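Local coordinates for protein plant cysteine oxidase 2 (Arabidopsis thaliana, PDB 7CXZ) that uses iron(II) and dioxygen to oxidise N-terminal cysteine residues of proteins, preparing group VII ethylene response factors for degradation through the N-end rule pathway, at residues A[207-212]-A[223-227]. Residues are numbered along the deposited sequence; the frame is centred on the assembly and turned at random.
Sequences FSVDGV and AWLKE
F207 lays its CB over one face of the W224 indole, a CH-pi contact 3.6 Å from the centroid of the five-membered ring and 16° off the ring normal. The phenyl ring then turns its edge to the same five-membered ring: CD2 comes within 3.5 Å of W224 CD1, and the planes meet at 67° in a T-shaped pair. F207 CG stands anti to the carbonyl carbon (chi1 -67°), which carries the phenyl back along the tryptophan side chain, where CE2 lies 3.9 Å from W224 CB. Beyond it, F207 CZ only grazes K226 CE, at 4.5 Å, while the ammonium group of K226 forms a salt bridge with D140. At the benzene end of the indole, the loop contributes two valines. V209 CG2, anti to its own carbonyl carbon, approaches obliquely to 3.6 Å from W224 CH2, and V212 CG2 reaches the rim near the ring plane. A type II turn from V209 to V212, with G211 at positive phi, folds the loop so that both valines meet one tryptophan. With only an alanine's methyl at W224, the F207 edge would probably lose the aromatic face it meets, and a gap would open beside the two valines. The contact lies far from the iron site, near the surface, where the loop between strands 198-203 and 222-228 folds back on the second of them. P137 touches both aromatic residues, F204 brings a second ring, tilted only modestly from the indole plane, and strand 222-228 runs antiparallel between strands 141-153 and 198-203 in one sheet of the cupin fold.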
ATOM      1  N   PHE A 207      23.581   3.337  12.349  1.00 26.12           N
ATOM      2  CA  PHE A 207      24.112   2.026  12.682  1.00 24.48           C
ATOM      3  C   PHE A 207      25.407   1.834  11.907  1.00 24.90           C
ATOM      4  O   PHE A 207      25.438   2.013  10.685  1.00 28.29           O
ATOM      5  CB  PHE A 207      23.125   0.908  12.355  1.00 24.31           C
ATOM      6  CG  PHE A 207      21.877   0.913  13.209  1.00 24.11           C
ATOM      7  CD1 PHE A 207      21.839   0.236  14.407  1.00 23.70           C
ATOM      8  CD2 PHE A 207      20.724   1.560  12.776  1.00 19.93           C
ATOM      9  CE1 PHE A 207      20.685   0.225  15.180  1.00 28.31           C
ATOM     10  CE2 PHE A 207      19.579   1.559  13.543  1.00 19.87           C
ATOM     11  CZ  PHE A 207      19.553   0.897  14.743  1.00 24.57           C
ATOM     12  N   SER A 208      26.477   1.506  12.618  1.00 24.29           N
ATOM     13  CA  SER A 208      27.791   1.271  12.030  1.00 25.73           C
ATOM     14  C   SER A 208      28.091  -0.213  12.200  1.00 21.87           C
ATOM     15  O   SER A 208      28.444  -0.642  13.296  1.00 24.05           O
ATOM     16  CB  SER A 208      28.832   2.160  12.724  1.00 25.88           C
ATOM     17  OG  SER A 208      30.177   1.856  12.380  1.00 32.11           O
ATOM     18  N   VAL A 209      27.945  -1.000  11.123  1.00 21.52           N
ATOM     19  CA  VAL A 209      27.967  -2.463  11.179  1.00 19.11           C
ATOM     20  C   VAL A 209      29.172  -2.998  10.403  1.00 14.74           C
ATOM     21  O   VAL A 209      29.462  -2.498   9.311  1.00 21.14           O
ATOM     22  CB  VAL A 209      26.666  -3.056  10.592  1.00 23.42           C
ATOM     23  CG1 VAL A 209      26.647  -4.549  10.771  1.00 22.10           C
ATOM     24  CG2 VAL A 209      25.433  -2.390  11.210  1.00 22.08           C
ATOM     25  N   ASP A 210      29.849  -4.032  10.925  1.00 19.04           N
ATOM     26  CA  ASP A 210      31.006  -4.542  10.183  1.00 15.55           C
ATOM     27  C   ASP A 210      30.570  -5.248   8.907  1.00 18.27           C
ATOM     28  O   ASP A 210      29.493  -5.846   8.835  1.00 19.08           O
ATOM     29  CB  ASP A 210      31.893  -5.480  11.028  1.00 20.00           C
ATOM     30  CG  ASP A 210      31.291  -6.855  11.266  1.00 28.29           C
ATOM     31  OD1 ASP A 210      30.437  -6.969  12.160  1.00 31.33           O
ATOM     32  OD2 ASP A 210      31.706  -7.840  10.604  1.00 28.33           O
ATOM     33  N   GLY A 211      31.414  -5.156   7.878  1.00 17.64           N
ATOM     34  CA  GLY A 211      31.100  -5.817   6.628  1.00 16.51           C
ATOM     35  C   GLY A 211      30.163  -5.027   5.746  1.00 15.45           C
ATOM     36  O   GLY A 211      29.727  -5.548   4.707  1.00 16.42           O
ATOM     37  N   VAL A 212      29.849  -3.792   6.140  1.00 15.19           N
ATOM     38  CA  VAL A 212      29.061  -2.852   5.346  1.00 16.47           C
ATOM     39  C   VAL A 212      29.896  -1.602   5.120  1.00 15.68           C
ATOM     40  O   VAL A 212      30.309  -0.937   6.080  1.00 16.76           O
ATOM     41  CB  VAL A 212      27.742  -2.470   6.028  1.00 17.44           C
ATOM     42  CG1 VAL A 212      26.919  -1.557   5.083  1.00 17.25           C
ATOM     43  CG2 VAL A 212      26.973  -3.696   6.412  1.00 20.25           C
ATOM     44  N   ALA A 223      18.942   3.213   4.428  1.00 12.84           N
ATOM     45  CA  ALA A 223      18.315   3.344   5.734  1.00 11.99           C
ATOM     46  C   ALA A 223      18.393   1.995   6.413  1.00 12.16           C
ATOM     47  O   ALA A 223      18.571   0.961   5.752  1.00 14.13           O
ATOM     48  CB  ALA A 223      16.853   3.815   5.609  1.00 14.64           C
ATOM     49  N   TRP A 224      18.295   2.006   7.734  1.00 12.17           N
ATOM     50  CA  TRP A 224      18.120   0.797   8.510  1.00 11.29           C
ATOM     51  C   TRP A 224      16.672   0.722   8.967  1.00 12.96           C
ATOM     52  O   TRP A 224      16.150   1.685   9.546  1.00 13.29           O
ATOM     53  CB  TRP A 224      19.044   0.782   9.722  1.00 13.39           C
ATOM     54  CG  TRP A 224      20.492   0.748   9.375  1.00 13.67           C
ATOM     55  CD1 TRP A 224      21.342   1.802   9.344  1.00 15.60           C
ATOM     56  CD2 TRP A 224      21.265  -0.414   9.010  1.00 13.99           C
ATOM     57  NE1 TRP A 224      22.606   1.380   8.985  1.00 17.30           N
ATOM     58  CE2 TRP A 224      22.587   0.024   8.786  1.00 17.68           C
ATOM     59  CE3 TRP A 224      20.968  -1.777   8.879  1.00 14.41           C
ATOM     60  CZ2 TRP A 224      23.616  -0.856   8.411  1.00 14.92           C
ATOM     61  CZ3 TRP A 224      21.990  -2.653   8.511  1.00 15.19           C
ATOM     62  CH2 TRP A 224      23.299  -2.187   8.294  1.00 14.73           C
ATOM     63  N   LEU A 225      16.017  -0.400   8.701  1.00 11.18           N
ATOM     64  CA  LEU A 225      14.623  -0.575   9.107  1.00 11.47           C
ATOM     65  C   LEU A 225      14.530  -1.624  10.199  1.00 12.85           C
ATOM     66  O   LEU A 225      15.017  -2.745  10.030  1.00 11.18           O
ATOM     67  CB  LEU A 225      13.747  -0.973   7.918  1.00 10.29           C
ATOM     68  CG  LEU A 225      13.096   0.142   7.098  1.00 15.45           C
ATOM     69  CD1 LEU A 225      14.122   1.135   6.575  1.00 13.26           C
ATOM     70  CD2 LEU A 225      12.284  -0.483   5.933  1.00 11.76           C
ATOM     71  N   LYS A 226      13.877  -1.264  11.311  1.00 13.14           N
ATOM     72  CA  LYS A 226      13.748  -2.128  12.479  1.00 12.59           C
ATOM     73  C   LYS A 226      12.301  -2.593  12.589  1.00 11.87           C
ATOM     74  O   LYS A 226      11.406  -1.755  12.647  1.00 12.76           O
ATOM     75  CB  LYS A 226      14.169  -1.370  13.743  1.00 15.75           C
ATOM     76  CG  LYS A 226      14.070  -2.166  15.017  1.00 17.91           C
ATOM     77  CD  LYS A 226      14.587  -1.339  16.218  1.00 20.72           C
ATOM     78  CE  LYS A 226      16.137  -1.458  16.364  1.00 24.96           C
ATOM     79  NZ  LYS A 226      16.502  -2.779  16.974  1.00 30.93           N
ATOM     80  N   GLU A 227      12.086  -3.910  12.609  1.00 12.39           N
ATOM     81  CA  GLU A 227      10.745  -4.466  12.808  1.00 16.04           C
ATOM     82  C   GLU A 227      10.140  -3.975  14.108  1.00 15.70           C
ATOM     83  O   GLU A 227      10.812  -3.946  15.143  1.00 15.40           O
ATOM     84  CB  GLU A 227      10.789  -5.989  12.863  1.00 19.31           C
ATOM     85  CG  GLU A 227      11.105  -6.645  11.576  1.00 20.41           C
ATOM     86  CD  GLU A 227      10.943  -8.158  11.645  1.00 26.71           C
ATOM     87  OE1 GLU A 227      10.131  -8.658  12.456  1.00 32.58           O
ATOM     88  OE2 GLU A 227      11.605  -8.844  10.848  1.00 33.56           O
TER